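Local coordinates for protein lactaldehyde dehydrogenase (Escherichia coli, PDB 2IMP) that oxidises L-lactaldehyde irreversibly to L-lactate with NAD+, also accepts glycolaldehyde, and serves in the breakdown of L-fucose and L-rhamnose, at residues T396-A404 / V422-F432. Residues are numbered along the deposited sequence; the frame is centred on the assembly and turned at random.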
loop_
_atom_site.group_PDB
_atom_site.type_symbol
_atom_site.label_atom_id
_atom_site.label_comp_id
_atom_site.label_asym_id
_atom_site.label_seq_id
_atom_site.Cartn_x
_atom_site.Cartn_y
_atom_site.Cartn_z
ATOM N N THR A 396 -5.026 -31.365 -24.623
ATOM C CA THR A 396 -4.071 -30.828 -23.665
ATOM C C THR A 396 -4.471 -29.491 -22.993
ATOM O O THR A 396 -5.300 -28.739 -23.511
ATOM C CB THR A 396 -2.686 -30.638 -24.313
ATOM O OG1 THR A 396 -2.769 -29.640 -25.335
ATOM C CG2 THR A 396 -2.206 -31.945 -24.925
ATOM N N LEU A 397 -3.875 -29.230 -21.834
ATOM C CA LEU A 397 -4.143 -28.002 -21.108
ATOM C C LEU A 397 -3.991 -26.764 -22.005
ATOM O O LEU A 397 -4.805 -25.842 -21.958
ATOM C CB LEU A 397 -3.195 -27.878 -19.914
ATOM C CG LEU A 397 -3.338 -26.609 -19.069
ATOM C CD1 LEU A 397 -4.707 -26.590 -18.411
ATOM C CD2 LEU A 397 -2.241 -26.561 -18.016
ATOM N N GLU A 398 -2.939 -26.775 -22.819
ATOM C CA GLU A 398 -2.677 -25.677 -23.730
ATOM C C GLU A 398 -3.836 -25.419 -24.704
ATOM O O GLU A 398 -4.122 -24.272 -25.038
ATOM C CB GLU A 398 -1.380 -25.931 -24.503
ATOM C CG GLU A 398 -0.113 -25.797 -23.653
ATOM C CD GLU A 398 0.059 -26.918 -22.636
ATOM O OE1 GLU A 398 0.927 -26.776 -21.743
ATOM O OE2 GLU A 398 -0.657 -27.942 -22.727
ATOM N N ASP A 399 -4.490 -26.494 -25.142
ATOM C CA ASP A 399 -5.639 -26.378 -26.037
ATOM C C ASP A 399 -6.810 -25.663 -25.335
ATOM O O ASP A 399 -7.428 -24.745 -25.879
ATOM C CB ASP A 399 -6.127 -27.768 -26.480
ATOM C CG ASP A 399 -5.112 -28.514 -27.329
ATOM O OD1 ASP A 399 -3.905 -28.424 -27.028
ATOM O OD2 ASP A 399 -5.524 -29.211 -28.288
ATOM N N ALA A 400 -7.093 -26.118 -24.118
ATOM C CA ALA A 400 -8.156 -25.546 -23.309
ATOM C C ALA A 400 -7.905 -24.061 -22.970
ATOM O O ALA A 400 -8.786 -23.219 -23.133
ATOM C CB ALA A 400 -8.320 -26.354 -22.033
ATOM N N ILE A 401 -6.697 -23.764 -22.500
ATOM C CA ILE A 401 -6.339 -22.392 -22.171
ATOM C C ILE A 401 -6.436 -21.480 -23.403
ATOM O O ILE A 401 -6.954 -20.365 -23.334
ATOM C CB ILE A 401 -4.902 -22.310 -21.609
ATOM C CG1 ILE A 401 -4.835 -23.010 -20.251
ATOM C CG2 ILE A 401 -4.469 -20.855 -21.475
ATOM C CD1 ILE A 401 -3.464 -22.985 -19.624
ATOM N N SER A 402 -5.938 -21.990 -24.524
ATOM C CA SER A 402 -5.964 -21.266 -25.781
ATOM C C SER A 402 -7.391 -20.978 -26.279
ATOM O O SER A 402 -7.670 -19.888 -26.777
ATOM C CB SER A 402 -5.198 -22.049 -26.844
ATOM O OG SER A 402 -5.252 -21.378 -28.086
ATOM N N MET A 403 -8.281 -21.961 -26.139
ATOM C CA MET A 403 -9.669 -21.782 -26.552
ATOM C C MET A 403 -10.452 -20.856 -25.602
ATOM O O MET A 403 -11.297 -20.072 -26.037
ATOM C CB MET A 403 -10.375 -23.139 -26.663
ATOM C CG MET A 403 -9.868 -23.993 -27.820
ATOM S SD MET A 403 -10.835 -25.492 -28.103
ATOM C CE MET A 403 -9.999 -26.619 -27.023
ATOM N N ALA A 404 -10.165 -20.962 -24.309
ATOM C CA ALA A 404 -10.810 -20.095 -23.336
ATOM C C ALA A 404 -10.440 -18.618 -23.605
ATOM O O ALA A 404 -11.297 -17.734 -23.585
ATOM C CB ALA A 404 -10.394 -20.492 -21.918
ATOM N N VAL A 422 -0.439 -27.866 -13.082
ATOM C CA VAL A 422 -1.579 -27.527 -13.923
ATOM C C VAL A 422 -2.267 -26.228 -13.456
ATOM O O VAL A 422 -2.570 -25.341 -14.259
ATOM C CB VAL A 422 -2.627 -28.677 -13.938
ATOM C CG1 VAL A 422 -3.862 -28.253 -14.718
ATOM C CG2 VAL A 422 -2.023 -29.926 -14.578
ATOM N N ALA A 423 -2.490 -26.143 -12.146
ATOM C CA ALA A 423 -3.106 -24.970 -11.548
ATOM C C ALA A 423 -2.294 -23.688 -11.810
ATOM O O ALA A 423 -2.827 -22.696 -12.303
ATOM C CB ALA A 423 -3.271 -25.184 -10.048
ATOM N N MET A 424 -1.007 -23.726 -11.477
ATOM C CA MET A 424 -0.155 -22.569 -11.703
ATOM C C MET A 424 -0.057 -22.196 -13.199
ATOM O O MET A 424 0.079 -21.025 -13.551
ATOM C CB MET A 424 1.250 -22.816 -11.139
ATOM C CG MET A 424 1.277 -23.120 -9.645
ATOM S SD MET A 424 0.176 -22.049 -8.677
ATOM C CE MET A 424 1.025 -20.461 -8.816
ATOM N N LYS A 425 -0.137 -23.211 -14.055
ATOM C CA LYS A 425 -0.076 -23.005 -15.492
ATOM C C LYS A 425 -1.358 -22.336 -16.029
ATOM O O LYS A 425 -1.296 -21.430 -16.858
ATOM C CB LYS A 425 0.165 -24.341 -16.201
ATOM C CG LYS A 425 0.884 -24.205 -17.535
ATOM C CD LYS A 425 1.422 -25.549 -18.008
ATOM C CE LYS A 425 2.275 -25.399 -19.262
ATOM N NZ LYS A 425 2.888 -26.698 -19.671
ATOM N N ALA A 426 -2.502 -22.799 -15.532
ATOM C CA ALA A 426 -3.791 -22.232 -15.903
ATOM C C ALA A 426 -3.906 -20.756 -15.447
ATOM O O ALA A 426 -4.345 -19.885 -16.200
ATOM C CB ALA A 426 -4.908 -23.052 -15.290
ATOM N N ILE A 427 -3.500 -20.504 -14.209
ATOM C CA ILE A 427 -3.514 -19.154 -13.671
ATOM C C ILE A 427 -2.673 -18.200 -14.535
ATOM O O ILE A 427 -3.113 -17.111 -14.905
ATOM C CB ILE A 427 -2.957 -19.128 -12.228
ATOM C CG1 ILE A 427 -3.933 -19.839 -11.286
ATOM C CG2 ILE A 427 -2.707 -17.692 -11.783
ATOM C CD1 ILE A 427 -3.401 -20.019 -9.881
ATOM N N LYS A 428 -1.462 -18.638 -14.854
ATOM C CA LYS A 428 -0.564 -17.845 -15.676
ATOM C C LYS A 428 -1.042 -17.689 -17.143
ATOM O O LYS A 428 -0.872 -16.637 -17.742
ATOM C CB LYS A 428 0.842 -18.462 -15.653
ATOM C CG LYS A 428 1.903 -17.607 -16.339
ATOM C CD LYS A 428 3.308 -18.171 -16.143
ATOM C CE LYS A 428 4.371 -17.216 -16.687
ATOM N NZ LYS A 428 5.770 -17.687 -16.425
ATOM N N GLY A 429 -1.659 -18.735 -17.684
ATOM C CA GLY A 429 -2.117 -18.691 -19.064
ATOM C C GLY A 429 -3.473 -18.060 -19.336
ATOM O O GLY A 429 -3.685 -17.488 -20.405
ATOM N N LEU A 430 -4.396 -18.166 -18.386
ATOM C CA LEU A 430 -5.732 -17.597 -18.554
ATOM C C LEU A 430 -5.782 -16.045 -18.502
ATOM O O LEU A 430 -5.388 -15.429 -17.510
ATOM C CB LEU A 430 -6.683 -18.191 -17.502
ATOM C CG LEU A 430 -7.073 -19.651 -17.774
ATOM C CD1 LEU A 430 -7.828 -20.247 -16.602
ATOM C CD2 LEU A 430 -7.926 -19.704 -19.028
ATOM N N LYS A 431 -6.270 -15.434 -19.573
ATOM C CA LYS A 431 -6.362 -13.981 -19.640
ATOM C C LYS A 431 -7.751 -13.424 -19.226
ATOM O O LYS A 431 -8.523 -12.944 -20.053
ATOM C CB LYS A 431 -5.987 -13.522 -21.051
ATOM C CG LYS A 431 -4.567 -13.923 -21.434
ATOM C CD LYS A 431 -4.264 -13.676 -22.903
ATOM C CE LYS A 431 -2.882 -14.218 -23.263
ATOM N NZ LYS A 431 -2.557 -14.124 -24.715
ATOM N N PHE A 432 -8.034 -13.512 -17.929
ATOM C CA PHE A 432 -9.294 -13.057 -17.360
ATOM C C PHE A 432 -9.137 -12.266 -16.045
ATOM O O PHE A 432 -8.150 -12.428 -15.330
ATOM C CB PHE A 432 -10.218 -14.262 -17.118
ATOM C CG PHE A 432 -10.654 -14.962 -18.377
ATOM C CD1 PHE A 432 -9.755 -15.732 -19.112
ATOM C CD2 PHE A 432 -11.947 -14.797 -18.865
ATOM C CE1 PHE A 432 -10.144 -16.333 -20.303
ATOM C CE2 PHE A 432 -12.343 -15.398 -20.059
ATOM C CZ PHE A 432 -11.439 -16.157 -20.781
#
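I401 packs against the last turn of helix 422-429 with both branches of its side chain. Its CD1 lies 3.8 Å from A426 CA, beside K425 O. Its CG2 stands anti to the backbone N and meets G429 O at 3.6 Å. G429 has no side chain, so I401 rests directly on its backbone. Cut back to an alanine, I401 would lose both branches and is likely to leave a gap over G429 and A426. L397 CD2 lies against the aliphatic part of K425, 3.7 Å from its CB, and also touches V422 CG1. Beyond L397 the K425 chain runs extended to a salt bridge, NZ to E398 OE1 at 2.9 Å. The carboxylate reaches it because the E398 chain bends at chi2 (70°). At the other end A404 CB meets L430 CD2 at 3.9 Å. The F432 ring turns its edge to A404 O, with CZ 3.2 Å away. R290 donates a hydrogen bond to A404 O, and R453 makes a cation-pi contact with the F432 ring. N405, at the end of the first helix, bonds through its side chain to G429 O and K431 N where the second helix ends. L397, A426, L430 and F432 also touch strand 409-416, which lies between the two helices in sequence. The helix axes run roughly parallel, 26° apart. This is the helix pair of a beta-alpha-beta-alpha-beta run on the catalytic domain of the aldehyde dehydrogenase fold.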